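Probable thiosulfate sulfurtransferase (Thermus thermophilus, PDB 2EG4) probably acts as a thiosulfate sulfurtransferase of the rhodanese family, moving sulfur from thiosulfate to an acceptor such as cyanide, and binds a zinc ion. Local coordinates at residues A33-L38 against Y190-A195; H219-L222 against P227-P230. One frame throughout, in Å; residues are numbered along the deposited sequence.

Contact 1 (A33-L38 against Y190-A195); sequences APKLRL and YCHSGA. With ZN (zinc ion), chain C; SO4 (sulfate ion), chain D.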
ATOM      1  N   ALA A  33      -3.692   6.920   7.003  1.00 26.95           N
ATOM      2  CA  ALA A  33      -3.395   8.308   7.365  1.00 29.09           C
ATOM      3  C   ALA A  33      -2.037   8.973   7.150  1.00 30.01           C
ATOM      4  O   ALA A  33      -1.962  10.076   6.605  1.00 30.03           O
ATOM      5  CB  ALA A  33      -3.825   8.533   8.803  1.00 30.39           C
ATOM      6  N   PRO A  34      -0.953   8.339   7.607  1.00 28.73           N
ATOM      7  CA  PRO A  34       0.378   8.924   7.455  1.00 28.07           C
ATOM      8  C   PRO A  34       0.829   9.223   6.032  1.00 25.52           C
ATOM      9  O   PRO A  34       0.938   8.312   5.225  1.00 25.38           O
ATOM     10  CB  PRO A  34       1.299   7.880   8.106  1.00 29.88           C
ATOM     11  CG  PRO A  34       0.401   7.125   9.022  1.00 31.79           C
ATOM     12  CD  PRO A  34      -0.874   7.011   8.239  1.00 29.33           C
ATOM     13  N   LYS A  35       1.068  10.497   5.741  1.00 24.59           N
ATOM     14  CA  LYS A  35       1.599  10.913   4.443  1.00 23.54           C
ATOM     15  C   LYS A  35       3.109  10.999   4.687  1.00 26.26           C
ATOM     16  O   LYS A  35       3.568  11.649   5.628  1.00 28.71           O
ATOM     17  CB  LYS A  35       1.031  12.272   4.021  1.00 25.35           C
ATOM     18  CG  LYS A  35      -0.325  12.155   3.307  1.00 28.27           C
ATOM     19  CD  LYS A  35      -0.795  13.493   2.761  1.00 34.37           C
ATOM     20  CE  LYS A  35      -1.353  14.371   3.854  1.00 37.90           C
ATOM     21  NZ  LYS A  35      -2.682  13.859   4.292  1.00 37.73           N
ATOM     22  N   LEU A  36       3.883  10.336   3.839  1.00 21.83           N
ATOM     23  CA  LEU A  36       5.329  10.288   4.001  1.00 23.12           C
ATOM     24  C   LEU A  36       6.160  11.170   3.090  1.00 22.82           C
ATOM     25  O   LEU A  36       5.764  11.465   1.958  1.00 23.98           O
ATOM     26  CB  LEU A  36       5.810   8.851   3.820  1.00 26.47           C
ATOM     27  CG  LEU A  36       5.587   7.871   4.975  1.00 29.29           C
ATOM     28  CD1 LEU A  36       4.136   7.831   5.383  1.00 29.43           C
ATOM     29  CD2 LEU A  36       6.035   6.512   4.539  1.00 33.54           C
ATOM     30  N   ARG A  37       7.319  11.587   3.602  1.00 21.84           N
ATOM     31  CA  ARG A  37       8.283  12.367   2.835  1.00 19.09           C
ATOM     32  C   ARG A  37       9.554  11.524   2.947  1.00 23.63           C
ATOM     33  O   ARG A  37      10.078  11.314   4.049  1.00 19.37           O
ATOM     34  CB  ARG A  37       8.510  13.762   3.435  1.00 23.09           C
ATOM     35  CG  ARG A  37       9.473  14.584   2.592  1.00 27.72           C
ATOM     36  CD  ARG A  37       9.773  15.964   3.158  1.00 34.35           C
ATOM     37  NE  ARG A  37      10.660  16.743   2.285  1.00 34.47           N
ATOM     38  CZ  ARG A  37      11.986  16.616   2.244  1.00 38.29           C
ATOM     39  NH1 ARG A  37      12.586  15.738   3.035  1.00 34.62           N
ATOM     40  NH2 ARG A  37      12.715  17.368   1.417  1.00 34.46           N
ATOM     41  N   LEU A  38      10.030  11.017   1.812  1.00 18.36           N
ATOM     42  CA  LEU A  38      11.195  10.149   1.800  1.00 20.20           C
ATOM     43  C   LEU A  38      12.210  10.607   0.781  1.00 21.59           C
ATOM     44  O   LEU A  38      12.232  10.127  -0.358  1.00 25.05           O
ATOM     45  CB  LEU A  38      10.755   8.708   1.520  1.00 21.11           C
ATOM     46  CG  LEU A  38       9.743   8.105   2.502  1.00 19.64           C
ATOM     47  CD1 LEU A  38       9.197   6.790   1.928  1.00 20.18           C
ATOM     48  CD2 LEU A  38      10.399   7.842   3.847  1.00 21.39           C
ATOM     49  N   TYR A 190       1.828   5.102  -8.872  1.00 18.25           N
ATOM     50  CA  TYR A 190       1.664   6.166  -7.885  1.00 18.09           C
ATOM     51  C   TYR A 190       0.263   6.757  -7.939  1.00 19.40           C
ATOM     52  O   TYR A 190      -0.520   6.474  -8.855  1.00 18.48           O
ATOM     53  CB  TYR A 190       2.703   7.280  -8.123  1.00 15.85           C
ATOM     54  CG  TYR A 190       2.346   8.235  -9.244  1.00 19.06           C
ATOM     55  CD1 TYR A 190       1.583   9.370  -8.994  1.00 16.70           C
ATOM     56  CD2 TYR A 190       2.796   8.014 -10.544  1.00 18.90           C
ATOM     57  CE1 TYR A 190       1.277  10.279  -9.998  1.00 20.61           C
ATOM     58  CE2 TYR A 190       2.494   8.926 -11.575  1.00 19.54           C
ATOM     59  CZ  TYR A 190       1.739  10.053 -11.292  1.00 18.37           C
ATOM     60  OH  TYR A 190       1.433  10.983 -12.258  1.00 20.57           O
ATOM     61  N   CYS A 191      -0.067   7.550  -6.925  1.00 20.09           N
ATOM     62  CA  CYS A 191      -1.354   8.241  -6.867  1.00 20.95           C
ATOM     63  C   CYS A 191      -1.208   9.449  -5.950  1.00 21.03           C
ATOM     64  O   CYS A 191      -0.252  10.192  -6.120  1.00 20.67           O
ATOM     65  CB  CYS A 191      -2.466   7.299  -6.411  1.00 21.40           C
ATOM     66  SG  CYS A 191      -2.143   6.410  -4.888  1.00 25.11           S
ATOM     67  N   HIS A 192      -2.117   9.659  -4.982  1.00 19.78           N
ATOM     68  CA  HIS A 192      -1.988  10.817  -4.095  1.00 21.61           C
ATOM     69  C   HIS A 192      -1.052  10.540  -2.927  1.00 21.32           C
ATOM     70  O   HIS A 192      -0.118  11.295  -2.681  1.00 19.74           O
ATOM     71  CB  HIS A 192      -3.345  11.257  -3.549  1.00 23.61           C
ATOM     72  CG  HIS A 192      -3.255  12.422  -2.612  1.00 23.56           C
ATOM     73  ND1 HIS A 192      -3.724  12.368  -1.315  1.00 23.59           N
ATOM     74  CD2 HIS A 192      -2.704  13.650  -2.764  1.00 23.91           C
ATOM     75  CE1 HIS A 192      -3.464  13.512  -0.709  1.00 25.10           C
ATOM     76  NE2 HIS A 192      -2.845  14.305  -1.563  1.00 26.53           N
ATOM     77  N   SER A 193      -1.289   9.451  -2.197  1.00 17.96           N
ATOM     78  CA  SER A 193      -0.405   9.152  -1.093  1.00 20.54           C
ATOM     79  C   SER A 193      -0.083   7.672  -1.036  1.00 18.28           C
ATOM     80  O   SER A 193       0.166   7.122   0.035  1.00 19.38           O
ATOM     81  CB  SER A 193      -0.978   9.634   0.251  1.00 19.61           C
ATOM     82  OG  SER A 193      -2.207   8.985   0.579  1.00 22.13           O
ATOM     83  N   GLY A 194      -0.110   7.038  -2.207  1.00 16.43           N
ATOM     84  CA  GLY A 194       0.262   5.630  -2.330  1.00 17.44           C
ATOM     85  C   GLY A 194      -0.728   4.545  -1.951  1.00 20.23           C
ATOM     86  O   GLY A 194      -0.343   3.392  -1.861  1.00 18.09           O
ATOM     87  N   ALA A 195      -1.991   4.906  -1.734  1.00 20.01           N
ATOM     88  CA  ALA A 195      -3.016   3.933  -1.331  1.00 19.72           C
ATOM     89  C   ALA A 195      -3.554   3.119  -2.513  1.00 16.63           C
ATOM     90  O   ALA A 195      -3.447   1.890  -2.533  1.00 18.41           O
ATOM     91  CB  ALA A 195      -4.179   4.670  -0.586  1.00 15.49           C
TER
HETATM   92 ZN    ZN C 301      -2.214  16.227  -1.012  1.00 24.10          ZN
HETATM   93  S   SO4 D 501      -4.693   7.743  -2.904  0.69 23.25           S
HETATM   94  O1  SO4 D 501      -5.686   8.549  -2.120  0.69 26.90           O
HETATM   95  O2  SO4 D 501      -4.442   8.425  -4.216  0.69 23.18           O
HETATM   96  O3  SO4 D 501      -3.410   7.635  -2.132  0.69 17.53           O
HETATM   97  O4  SO4 D 501      -5.244   6.370  -3.153  0.69 23.51           O
HETATM   98  O   HOH W   1       2.492   9.210   1.473  1.00 20.20           O

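Contact 2 (H219-L222 against P227-P230); sequences HEWL and PTEP. With ZN (zinc ion), chain C.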
ATOM      1  N   HIS A 219       1.307  13.867  -3.521  1.00 21.91           N
ATOM      2  CA  HIS A 219       1.380  14.822  -2.420  1.00 21.28           C
ATOM      3  C   HIS A 219       2.841  15.223  -2.196  1.00 21.66           C
ATOM      4  O   HIS A 219       3.171  16.413  -2.172  1.00 21.38           O
ATOM      5  CB  HIS A 219       0.787  14.230  -1.130  1.00 25.66           C
ATOM      6  CG  HIS A 219       0.672  15.224  -0.016  1.00 24.04           C
ATOM      7  ND1 HIS A 219      -0.433  16.032   0.148  1.00 28.93           N
ATOM      8  CD2 HIS A 219       1.541  15.572   0.963  1.00 26.90           C
ATOM      9  CE1 HIS A 219      -0.240  16.836   1.180  1.00 23.84           C
ATOM     10  NE2 HIS A 219       0.949  16.578   1.690  1.00 25.41           N
ATOM     11  N   GLU A 220       3.732  14.242  -2.062  1.00 20.90           N
ATOM     12  CA  GLU A 220       5.130  14.576  -1.843  1.00 20.82           C
ATOM     13  C   GLU A 220       5.709  15.309  -3.041  1.00 22.34           C
ATOM     14  O   GLU A 220       6.406  16.302  -2.887  1.00 22.28           O
ATOM     15  CB  GLU A 220       5.962  13.330  -1.599  1.00 20.38           C
ATOM     16  CG  GLU A 220       7.425  13.673  -1.435  1.00 22.69           C
ATOM     17  CD  GLU A 220       8.300  12.462  -1.379  1.00 24.40           C
ATOM     18  OE1 GLU A 220       8.100  11.539  -2.206  1.00 23.52           O
ATOM     19  OE2 GLU A 220       9.209  12.434  -0.518  1.00 22.72           O
ATOM     20  N   TRP A 221       5.393  14.823  -4.238  1.00 19.17           N
ATOM     21  CA  TRP A 221       5.920  15.415  -5.465  1.00 21.42           C
ATOM     22  C   TRP A 221       5.643  16.911  -5.520  1.00 22.81           C
ATOM     23  O   TRP A 221       6.522  17.703  -5.863  1.00 21.79           O
ATOM     24  CB  TRP A 221       5.321  14.696  -6.691  1.00 20.39           C
ATOM     25  CG  TRP A 221       5.952  15.090  -8.024  1.00 20.74           C
ATOM     26  CD1 TRP A 221       5.579  16.119  -8.848  1.00 19.76           C
ATOM     27  CD2 TRP A 221       7.060  14.441  -8.671  1.00 22.41           C
ATOM     28  NE1 TRP A 221       6.392  16.149  -9.973  1.00 21.15           N
ATOM     29  CE2 TRP A 221       7.307  15.133  -9.887  1.00 20.65           C
ATOM     30  CE3 TRP A 221       7.865  13.345  -8.344  1.00 18.53           C
ATOM     31  CZ2 TRP A 221       8.332  14.758 -10.773  1.00 20.59           C
ATOM     32  CZ3 TRP A 221       8.881  12.966  -9.222  1.00 19.72           C
ATOM     33  CH2 TRP A 221       9.103  13.672 -10.426  1.00 21.62           C
ATOM     34  N   LEU A 222       4.429  17.305  -5.161  1.00 22.01           N
ATOM     35  CA  LEU A 222       4.075  18.723  -5.172  1.00 21.97           C
ATOM     36  C   LEU A 222       4.718  19.488  -4.010  1.00 24.74           C
ATOM     37  O   LEU A 222       5.159  20.617  -4.185  1.00 25.54           O
ATOM     38  CB  LEU A 222       2.554  18.892  -5.127  1.00 18.50           C
ATOM     39  CG  LEU A 222       1.824  18.477  -6.416  1.00 23.98           C
ATOM     40  CD1 LEU A 222       0.315  18.556  -6.216  1.00 25.97           C
ATOM     41  CD2 LEU A 222       2.266  19.393  -7.576  1.00 21.98           C
ATOM     42  N   PRO A 227       8.609  19.336 -11.136  1.00 31.13           N
ATOM     43  CA  PRO A 227       7.838  19.623 -12.355  1.00 29.73           C
ATOM     44  C   PRO A 227       6.571  18.792 -12.521  1.00 28.18           C
ATOM     45  O   PRO A 227       6.562  17.590 -12.248  1.00 28.08           O
ATOM     46  CB  PRO A 227       8.841  19.350 -13.478  1.00 31.77           C
ATOM     47  CG  PRO A 227      10.191  19.458 -12.816  1.00 33.34           C
ATOM     48  CD  PRO A 227       9.947  18.829 -11.473  1.00 29.69           C
ATOM     49  N   THR A 228       5.493  19.427 -12.966  1.00 28.87           N
ATOM     50  CA  THR A 228       4.249  18.697 -13.182  1.00 29.32           C
ATOM     51  C   THR A 228       3.522  19.160 -14.434  1.00 29.95           C
ATOM     52  O   THR A 228       3.768  20.255 -14.936  1.00 29.99           O
ATOM     53  CB  THR A 228       3.276  18.823 -11.981  1.00 33.76           C
ATOM     54  OG1 THR A 228       2.796  20.172 -11.873  1.00 34.60           O
ATOM     55  CG2 THR A 228       3.991  18.441 -10.681  1.00 32.76           C
ATOM     56  N   GLU A 229       2.663  18.293 -14.952  1.00 29.41           N
ATOM     57  CA  GLU A 229       1.863  18.611 -16.131  1.00 31.38           C
ATOM     58  C   GLU A 229       0.398  18.565 -15.704  1.00 33.71           C
ATOM     59  O   GLU A 229       0.037  17.849 -14.768  1.00 31.33           O
ATOM     60  CB  GLU A 229       2.109  17.596 -17.261  1.00 30.37           C
ATOM     61  CG  GLU A 229       3.468  17.704 -17.952  1.00 28.32           C
ATOM     62  CD  GLU A 229       3.822  19.131 -18.354  1.00 29.60           C
ATOM     63  OE1 GLU A 229       2.913  19.910 -18.707  1.00 30.89           O
ATOM     64  OE2 GLU A 229       5.018  19.477 -18.320  1.00 31.04           O
ATOM     65  N   PRO A 230      -0.457  19.368 -16.351  1.00 37.94           N
ATOM     66  CA  PRO A 230      -0.118  20.301 -17.434  1.00 39.44           C
ATOM     67  C   PRO A 230       0.535  21.580 -16.911  1.00 42.80           C
ATOM     68  O   PRO A 230       1.191  22.286 -17.708  1.00 43.94           O
ATOM     69  CB  PRO A 230      -1.468  20.566 -18.094  1.00 41.67           C
ATOM     70  CG  PRO A 230      -2.424  20.467 -16.938  1.00 42.08           C
ATOM     71  CD  PRO A 230      -1.920  19.245 -16.199  1.00 38.11           C
ATOM     72  OXT PRO A 230       0.367  21.875 -15.708  1.00 42.77           O
TER
HETATM   73 ZN    ZN C 301      -2.214  16.227  -1.012  1.00 24.10          ZN

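Contact 1 (A33-L38 against Y190-A195)
K35 and S193 bring the backbones of 33-38 and 190-195 nearest each other, with 6.1 Å between their CA atoms; neither segment is a regular helix, and no direct hydrogen bond joins them. The side chain of K35 does most of the touching. Its CG lies 4.0 Å from S193 CB, a methylene set against a methylene. Farther out, CD comes obliquely to the imidazole of H192, 4.4 Å from CE1, before two bends turn the ammonium end of K35 aside. With CG anti to the backbone N (chi1 179°), H192 extends its ring out of the loop, and NE2 binds the zinc ion at 2.1 Å. A water bridges the backbones. It accepts from L36 N at 3.0 Å and gives a weak, long bond of 3.4 Å to S193 O. The backbone amides of 190-195 hold a sulfate, probably from the crystallisation liquor. H192 N donates to its O2 (2.7 Å), while O3 is gripped by two amides, S193 N at 2.8 Å and A195 N, both fairly straight; R196 reaches the same anion. A run of backbone N-H groups converging on an oxyanion, in a loop that starts with C191 and ends with R196, resembles the active-site loop of rhodaneses, in which a cysteine opens the loop, and is consistent with a binding place for thiosulfate. Each segment belongs to a different rhodanese-like domain: 33-38 links strand 27-28 to helix 41-57 in the first, and 190-195 follows strand 186-190 and leads into helix 195-206 in the second. R77, from helix 73-84 of the first domain, hydrogen-bonds to both P34 O and S193 O, so the helix spans the two segments beside their contact.

Contact 2 (H219-L222 against P227-P230)
With CG anti to the backbone N (chi1 -171°), W221 carries its indole edge to P227 and T228, and T228 offers its methyl by placing CG2 anti to its own carbonyl carbon. NE1 of W221 donates to P227 O at 2.7 Å in a nearly straight bond (161°). The oxygen lies in the ring plane, yet the nitrogen sits 44° out of the carbonyl plane, away from either lone pair. Beside this bond, T228 CG2 abuts the same edge, 3.4 Å from W221 CD1. Helix 217-223 follows strand 210-213, an outer strand of the parallel sheet in the second rhodanese-like domain; two residues before W221, H219 ND1 binds the zinc ion at 2.1 Å. The C-terminal tail passes the indole edge at P227 and T228, then runs away from the helix. The methyl of T228 also packs against L222, with CG2 3.7 Å from CD2 and the two side chains crossing at about a right angle. A leucine in place of W221 would probably leave P227 O without its indole donor and open a gap beside the T228 methyl. The indole also touches I158 and L226 from loops and A129 of helix 125-129, and T228 OG1 makes a weak hydrogen bond to R154.

How the contacts relate
Contacts 1 and 2 come in series along the chain, their centres about 13 Å apart. They meet at the zinc site: H192 from contact 1 and H219 from contact 2 bind the metal together with C151 and C152, and a probable hydrogen bond from H219 N to H192 O ties their backbones. Segment 190-195 follows strand 186-190, and helix 217-223 follows the neighbouring strand 210-213 of the same parallel sheet, so the site draws two ligands from beyond the ends of adjacent strands. K35 and L38 of the first domain reach helix 217-223: K35 CD packs 3.6 Å from H219 CG, and L38 N probably donates to E220 OE2. The helix thus touches both domains and the C-terminal tail.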